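Side-chain contacts in DNA mismatch repair protein MutL (Aquifex aeolicus, PDB 6LZI), which takes part in DNA mismatch repair and, through its Bergerat-fold ATPase domain, probably couples nucleotide binding and hydrolysis to that process: residues A171-E176 against V262-L267; V235-R240 against K245-F250. One frame throughout, in Å; residues are numbered along the deposited sequence.

Contact 1: residues A171-E176 against V262-L267; sequences ALTNPE and VLYAEL
The Tyr264 ring turns one edge, carrying OH and CE2, toward residues 171-176: Leu172 O and Thr173 CG2 both lie there, near the ring plane, while one ring face meets the phenyl ring of Phe236, the planes about 20° apart. The hydroxyl is the donor in the single hydrogen bond of the contact, from Tyr264 OH to Leu172 O at 2.7 Å. It meets the carbonyl at an angle of 126°, tilted 35° out of the carbonyl plane, so the approach is oblique. Leu172 also packs against the hydroxyl, its CB 3.5 Å and its CD2 3.9 Å from Tyr264 OH, and the two side chains cross at about a right angle. Thr173 CG2, set anti to its own carbonyl carbon, comes within 4.2 Å of Tyr264 CE2. A phenylalanine in place of Tyr264 would keep the ring but would probably leave Leu172 O without this donor and Leu172 CB facing a gap. The bond ties the carboxyl-terminal part of helix 156-173 to strand 260-266 of the second, S5-like domain. Leu196 and Val200 of helix 196-204 also touch the tyrosine, Phe204 of that helix packs on Leu172, and the strand itself runs between strands 219-225 and 232-237.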
# COMPACT_ATOMS: atom_id res chain seq x y z
N ALA A 171 -0.03 3.25 4.58
CA ALA A 171 0.60 4.27 5.41
C ALA A 171 0.11 4.20 6.85
O ALA A 171 0.88 4.54 7.78
CB ALA A 171 0.32 5.69 4.93
N LEU A 172 -1.14 3.80 7.05
CA LEU A 172 -1.62 3.73 8.43
C LEU A 172 -0.97 2.65 9.28
O LEU A 172 -1.02 2.77 10.52
CB LEU A 172 -3.14 3.57 8.43
CG LEU A 172 -3.91 4.87 8.05
CD1 LEU A 172 -5.39 4.60 7.63
CD2 LEU A 172 -3.88 5.97 9.12
N THR A 173 -0.37 1.60 8.69
CA THR A 173 0.31 0.59 9.48
C THR A 173 1.81 0.65 9.36
O THR A 173 2.49 -0.23 9.86
CB THR A 173 -0.15 -0.81 9.08
OG1 THR A 173 -0.09 -0.96 7.65
CG2 THR A 173 -1.59 -0.93 9.52
N ASN A 174 2.32 1.64 8.65
CA ASN A 174 3.74 1.76 8.44
C ASN A 174 4.18 3.18 8.69
O ASN A 174 4.58 3.88 7.75
CB ASN A 174 4.08 1.32 7.02
CG ASN A 174 3.95 -0.17 6.85
OD1 ASN A 174 4.85 -0.92 7.25
ND2 ASN A 174 2.80 -0.63 6.28
N PRO A 175 4.05 3.67 9.92
CA PRO A 175 4.30 5.09 10.13
C PRO A 175 5.77 5.42 10.01
O PRO A 175 6.06 6.58 9.83
CB PRO A 175 3.74 5.35 11.55
CG PRO A 175 3.88 4.10 12.19
CD PRO A 175 3.51 3.06 11.15
N GLU A 176 6.67 4.43 10.11
CA GLU A 176 8.11 4.64 9.98
C GLU A 176 8.51 4.77 8.50
O GLU A 176 9.67 5.09 8.20
CB GLU A 176 8.83 3.49 10.66
CG GLU A 176 8.76 2.13 9.90
CD GLU A 176 7.50 1.26 10.09
OE1 GLU A 176 6.46 1.67 10.67
OE2 GLU A 176 7.58 0.08 9.64
N VAL A 262 -10.12 4.95 13.96
CA VAL A 262 -9.08 4.10 13.44
C VAL A 262 -8.68 3.19 14.56
O VAL A 262 -8.12 3.63 15.56
CB VAL A 262 -7.85 4.88 12.93
CG1 VAL A 262 -6.86 3.90 12.31
CG2 VAL A 262 -8.29 6.00 11.97
N LEU A 263 -8.96 1.90 14.39
CA LEU A 263 -8.78 0.93 15.45
C LEU A 263 -7.65 -0.03 15.10
O LEU A 263 -7.71 -0.72 14.08
CB LEU A 263 -10.07 0.15 15.70
CG LEU A 263 -9.99 -1.04 16.67
CD1 LEU A 263 -9.77 -0.58 18.11
CD2 LEU A 263 -11.25 -1.88 16.57
N TYR A 264 -6.64 -0.06 15.95
CA TYR A 264 -5.55 -1.03 15.86
C TYR A 264 -5.77 -2.08 16.93
O TYR A 264 -5.64 -1.80 18.13
CB TYR A 264 -4.20 -0.34 16.07
CG TYR A 264 -3.92 0.68 14.99
CD1 TYR A 264 -4.43 2.00 15.09
CD2 TYR A 264 -3.19 0.32 13.88
CE1 TYR A 264 -4.14 2.92 14.05
CE2 TYR A 264 -2.93 1.24 12.84
CZ TYR A 264 -3.41 2.54 12.98
OH TYR A 264 -3.19 3.45 11.97
N ALA A 265 -6.11 -3.29 16.50
CA ALA A 265 -6.34 -4.41 17.40
C ALA A 265 -5.17 -5.38 17.29
O ALA A 265 -4.71 -5.67 16.18
CB ALA A 265 -7.65 -5.12 17.07
N GLU A 266 -4.72 -5.87 18.43
CA GLU A 266 -3.69 -6.89 18.54
C GLU A 266 -4.28 -8.06 19.30
O GLU A 266 -4.70 -7.91 20.45
CB GLU A 266 -2.46 -6.34 19.26
CG GLU A 266 -1.13 -7.00 18.87
CD GLU A 266 -0.20 -7.08 20.06
OE1 GLU A 266 -0.59 -7.69 21.08
OE2 GLU A 266 0.91 -6.50 19.99
N LEU A 267 -4.34 -9.22 18.65
CA LEU A 267 -4.93 -10.41 19.22
C LEU A 267 -4.01 -11.60 18.98
O LEU A 267 -3.30 -11.64 17.96
CB LEU A 267 -6.31 -10.70 18.61
CG LEU A 267 -7.44 -9.79 19.11
CD1 LEU A 267 -8.22 -9.18 17.96
CD2 LEU A 267 -8.35 -10.58 20.06

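Contact 2: residues V235-R240 against K245-F250; sequences VFINKR and KNLKEF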
# COMPACT_ATOMS: atom_id res chain seq x y z
N VAL A 235 -10.16 -0.61 10.62
CA VAL A 235 -9.84 -1.65 11.58
C VAL A 235 -8.61 -2.41 11.09
O VAL A 235 -8.60 -2.95 9.98
CB VAL A 235 -10.99 -2.65 11.77
CG1 VAL A 235 -10.55 -3.68 12.79
CG2 VAL A 235 -12.26 -1.94 12.20
N PHE A 236 -7.61 -2.50 11.94
CA PHE A 236 -6.40 -3.25 11.64
C PHE A 236 -6.26 -4.27 12.75
O PHE A 236 -6.16 -3.89 13.92
CB PHE A 236 -5.17 -2.33 11.58
CG PHE A 236 -5.28 -1.25 10.54
CD1 PHE A 236 -4.95 -1.50 9.21
CD2 PHE A 236 -5.76 -0.00 10.88
CE1 PHE A 236 -5.09 -0.54 8.23
CE2 PHE A 236 -5.90 1.02 9.88
CZ PHE A 236 -5.54 0.74 8.58
N ILE A 237 -6.32 -5.55 12.39
CA ILE A 237 -6.12 -6.62 13.36
C ILE A 237 -4.75 -7.23 13.11
O ILE A 237 -4.49 -7.79 12.03
CB ILE A 237 -7.25 -7.66 13.32
CG1 ILE A 237 -8.59 -6.95 13.61
CG2 ILE A 237 -7.01 -8.70 14.38
CD1 ILE A 237 -9.71 -7.85 14.12
N ASN A 238 -3.87 -7.11 14.10
CA ASN A 238 -2.49 -7.55 14.04
C ASN A 238 -1.85 -7.05 12.76
O ASN A 238 -1.38 -7.82 11.91
CB ASN A 238 -2.37 -9.08 14.17
CG ASN A 238 -3.12 -9.61 15.37
OD1 ASN A 238 -3.84 -8.88 16.04
ND2 ASN A 238 -2.98 -10.91 15.63
N LYS A 239 -1.92 -5.73 12.60
CA LYS A 239 -1.28 -4.97 11.54
C LYS A 239 -1.88 -5.23 10.16
O LYS A 239 -1.34 -4.76 9.16
CB LYS A 239 0.24 -5.22 11.53
CG LYS A 239 1.09 -4.14 10.80
CD LYS A 239 2.53 -4.61 10.60
CE LYS A 239 3.27 -3.83 9.51
NZ LYS A 239 2.47 -3.67 8.24
N ARG A 240 -3.01 -5.94 10.06
CA ARG A 240 -3.57 -6.14 8.73
C ARG A 240 -4.93 -5.46 8.60
O ARG A 240 -5.71 -5.48 9.55
CB ARG A 240 -3.72 -7.64 8.41
CG ARG A 240 -2.47 -8.44 8.68
CD ARG A 240 -2.76 -9.95 8.62
NE ARG A 240 -2.10 -10.66 9.72
CZ ARG A 240 -1.86 -11.97 9.74
NH1 ARG A 240 -2.23 -12.74 8.72
NH2 ARG A 240 -1.25 -12.53 10.79
N LYS A 245 -17.87 -6.22 8.10
CA LYS A 245 -19.02 -5.33 8.29
C LYS A 245 -19.56 -5.39 9.71
O LYS A 245 -20.07 -4.38 10.21
CB LYS A 245 -20.14 -5.69 7.30
CG LYS A 245 -20.26 -4.77 6.09
CD LYS A 245 -21.67 -4.87 5.50
CE LYS A 245 -22.71 -4.48 6.54
NZ LYS A 245 -24.10 -4.51 6.00
N ASN A 246 -19.50 -6.57 10.33
CA ASN A 246 -19.88 -6.73 11.73
C ASN A 246 -19.11 -5.77 12.63
O ASN A 246 -19.65 -5.26 13.62
CB ASN A 246 -19.62 -8.19 12.13
CG ASN A 246 -20.21 -8.56 13.47
OD1 ASN A 246 -21.31 -9.12 13.55
ND2 ASN A 246 -19.47 -8.28 14.54
N LEU A 247 -17.85 -5.50 12.29
CA LEU A 247 -17.05 -4.64 13.14
C LEU A 247 -17.29 -3.16 12.86
O LEU A 247 -17.42 -2.37 13.80
CB LEU A 247 -15.57 -5.01 13.00
CG LEU A 247 -14.58 -4.50 14.07
CD1 LEU A 247 -15.24 -4.46 15.44
CD2 LEU A 247 -13.35 -5.39 14.11
N LYS A 248 -17.41 -2.76 11.59
CA LYS A 248 -17.60 -1.34 11.27
C LYS A 248 -18.96 -0.84 11.78
O LYS A 248 -19.06 0.28 12.30
CB LYS A 248 -17.45 -1.11 9.76
CG LYS A 248 -17.85 0.29 9.26
CD LYS A 248 -17.79 0.42 7.72
CE LYS A 248 -16.41 0.91 7.20
NZ LYS A 248 -16.14 2.41 7.42
N GLU A 249 -20.01 -1.66 11.65
CA GLU A 249 -21.32 -1.28 12.15
C GLU A 249 -21.29 -1.07 13.66
O GLU A 249 -21.96 -0.18 14.19
CB GLU A 249 -22.37 -2.34 11.81
CG GLU A 249 -22.65 -2.56 10.32
CD GLU A 249 -23.64 -3.70 10.08
OE1 GLU A 249 -24.61 -3.52 9.30
OE2 GLU A 249 -23.45 -4.78 10.67
N PHE A 250 -20.53 -1.92 14.38
CA PHE A 250 -20.45 -1.80 15.83
C PHE A 250 -19.63 -0.58 16.24
O PHE A 250 -19.92 0.04 17.26
CB PHE A 250 -19.86 -3.08 16.41
CG PHE A 250 -19.76 -3.08 17.92
CD1 PHE A 250 -18.66 -2.53 18.56
CD2 PHE A 250 -20.76 -3.66 18.68
CE1 PHE A 250 -18.57 -2.54 19.93
CE2 PHE A 250 -20.67 -3.68 20.06
CZ PHE A 250 -19.58 -3.12 20.70
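Val235 has CG1 opposite its backbone N (chi1 -180°) and CG2 opposite its carbonyl carbon, which spreads both methyls before Leu247. Leu247 has CG anti to its backbone N (chi1 -164°), which sends the side chain out toward the strand, while its chi2 of 34° departs from a staggered value and presents CD2 to the strand. This methyl does most of the touching: Leu247 CD2 lies 3.5 Å from Val235 CG1 and 4.1 Å from Val235 CG2. Leu247 CG adds a further approach, 3.9 Å from Val235 CG2, so CD2 touches both valine methyls and CG backs up the contact with CG2. Two residues along the same strand face, Ile237 reaches back with CD1 to 4.4 Å from Leu247 CD2, a looser touch. The side chains that meet are all apolar. Beyond Ile237 the chain reverses in a type I' turn, Asn238 and Lys239 both taking positive phi, and the turn is closed by Ile237 N to Arg240 O at 2.9 Å. On another side of the helix, Lys245 and Glu249 form a salt bridge one turn apart. The contact thus lays helix 245-254 against strand 232-237, which pairs through this hairpin with the short strand 240-242. Ile242 of that edge strand packs on Val235 and Ile237, while Phe291, in the loop just before helix 292-298, and Leu292 of that helix also touch Leu247.

Contacts 1 and 2 lie about 11 Å apart, centre to centre, and share one sheet: strands 260-266 and 232-237 run parallel as neighbours, with Ala265 N 2.7 Å from Phe236 O, a probable hydrogen bond. Contact 2 is nested in the chain loop closed by contact 1, because residues 235-250 lie between its two segments. Phe236 points away from the helix of contact 2 to the side of contact 1, where its CD1 lies 3.4 Å from Thr173 CG2. Contact 1 brings helix 156-173, and contact 2 helix 245-254, against strands of this sheet. Neither includes a residue of the ADP pocket, which belongs to the ATPase domain with Asn26, Asp51 and Thr135.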